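Local coordinates for YopX protein domain-containing protein (Enterococcus faecalis, PDB 2OX7) that is of unknown function but belongs to the YopX family and assembles from four copies of a chain rich in antiparallel strands, at residues Phe120-Ser123 with Asn124-Arg128. Residues are numbered along the deposited sequence; the frame is centred on the assembly and turned at random.
Sequences FCQS and NILYR
Ile125 N donates to Cys121 O over 3.0 Å, a bond that closes the first turn of the short helix 122-126. Cys121 is its N-cap: with chi1 at 61°, SG swings between its own backbone N and carbonyl carbon and faces the helix start, where it accepts a weak capping bond from Asn124 N at 3.7 Å. The large, polarisable sulfur is a poor acceptor, in keeping with so long a bond, and its low polarity suits a buried place. Leu126 N divides itself weakly between Gln122 O and Ser123 O, as happens where a helix runs out, and Tyr127 then leaves helical geometry. On one flank the Gln122 chain bends at chi2 (66°), laying NE2 against Leu126 CG at 3.6 Å, while NE2 also donates to Lys74 O. Farther round, Ile125 extends CD1 obliquely to Phe120 CE1 at 3.7 Å; both side chains pack on Leu73, and Phe120 meets Trp113 edge-to-face. Ser123 OG hydrogen-bonds Ser123 and Asn124 of the second subunit, and Asn124 ND2 donates to Val119 O of its own chain and to Asp108 of the fourth subunit. Phe120 and Ile125 thus face the chain's own strands, while Ser123, Asn124 and Tyr127 meet other subunits, consistent with a part in tetramer assembly.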
# COMPACT_ATOMS: atom_id res chain seq x y z
N PHE A 120 -4.04 -5.62 2.19
CA PHE A 120 -4.11 -6.61 3.28
C PHE A 120 -4.12 -5.84 4.59
O PHE A 120 -3.07 -5.32 5.06
CB PHE A 120 -2.89 -7.53 3.19
CG PHE A 120 -2.86 -8.61 4.24
CD1 PHE A 120 -3.83 -9.60 4.26
CD2 PHE A 120 -1.83 -8.64 5.19
CE1 PHE A 120 -3.81 -10.62 5.21
CE2 PHE A 120 -1.80 -9.67 6.16
CZ PHE A 120 -2.79 -10.65 6.15
N CYS A 121 -5.31 -5.77 5.21
CA CYS A 121 -5.47 -5.07 6.47
C CYS A 121 -6.67 -5.73 7.20
O CYS A 121 -7.44 -6.50 6.59
CB CYS A 121 -5.73 -3.56 6.23
SG CYS A 121 -7.20 -3.23 5.29
N GLN A 122 -6.81 -5.43 8.48
CA GLN A 122 -7.82 -6.14 9.28
C GLN A 122 -9.23 -5.95 8.72
O GLN A 122 -10.04 -6.87 8.70
CB GLN A 122 -7.76 -5.70 10.72
CG GLN A 122 -8.72 -6.52 11.62
CD GLN A 122 -8.26 -7.98 11.70
OE1 GLN A 122 -7.39 -8.32 12.52
NE2 GLN A 122 -8.83 -8.83 10.86
N SER A 123 -9.56 -4.73 8.31
CA SER A 123 -10.94 -4.48 7.89
C SER A 123 -11.23 -5.20 6.56
O SER A 123 -12.36 -5.70 6.36
CB SER A 123 -11.20 -2.95 7.79
OG SER A 123 -10.47 -2.44 6.69
N ASN A 124 -10.25 -5.29 5.65
CA ASN A 124 -10.46 -6.05 4.41
C ASN A 124 -10.59 -7.56 4.64
O ASN A 124 -11.35 -8.28 3.93
CB ASN A 124 -9.38 -5.84 3.37
CG ASN A 124 -9.80 -4.83 2.31
OD1 ASN A 124 -11.00 -4.68 1.99
ND2 ASN A 124 -8.80 -4.17 1.72
N ILE A 125 -9.86 -8.04 5.63
CA ILE A 125 -9.98 -9.47 5.99
C ILE A 125 -11.41 -9.81 6.43
O ILE A 125 -11.92 -10.91 6.17
CB ILE A 125 -8.91 -9.87 7.05
CG1 ILE A 125 -7.48 -9.78 6.47
CG2 ILE A 125 -9.16 -11.30 7.57
CD1 ILE A 125 -6.43 -9.65 7.56
N LEU A 126 -12.08 -8.86 7.09
CA LEU A 126 -13.39 -9.12 7.70
C LEU A 126 -14.57 -8.62 6.90
O LEU A 126 -15.74 -8.93 7.26
CB LEU A 126 -13.40 -8.53 9.12
CG LEU A 126 -12.33 -9.09 10.07
CD1 LEU A 126 -12.39 -8.41 11.47
CD2 LEU A 126 -12.40 -10.65 10.21
N TYR A 127 -14.30 -7.88 5.83
CA TYR A 127 -15.35 -7.14 5.11
C TYR A 127 -16.25 -8.13 4.37
O TYR A 127 -15.77 -9.14 3.84
CB TYR A 127 -14.67 -6.21 4.11
CG TYR A 127 -15.57 -5.17 3.49
CD1 TYR A 127 -16.34 -4.31 4.29
CD2 TYR A 127 -15.58 -4.99 2.12
CE1 TYR A 127 -17.14 -3.31 3.70
CE2 TYR A 127 -16.38 -3.99 1.51
CZ TYR A 127 -17.15 -3.17 2.32
OH TYR A 127 -17.92 -2.19 1.71
N ARG A 128 -17.55 -7.83 4.32
CA ARG A 128 -18.50 -8.69 3.58
C ARG A 128 -18.37 -10.14 4.05
O ARG A 128 -18.52 -10.40 5.25
CB ARG A 128 -18.33 -8.48 2.08
CG ARG A 128 -18.99 -7.15 1.60
CD ARG A 128 -18.64 -6.74 0.16
NE ARG A 128 -18.98 -5.33 -0.08
CZ ARG A 128 -20.19 -4.89 -0.42
NH1 ARG A 128 -21.20 -5.74 -0.57
NH2 ARG A 128 -20.40 -3.59 -0.61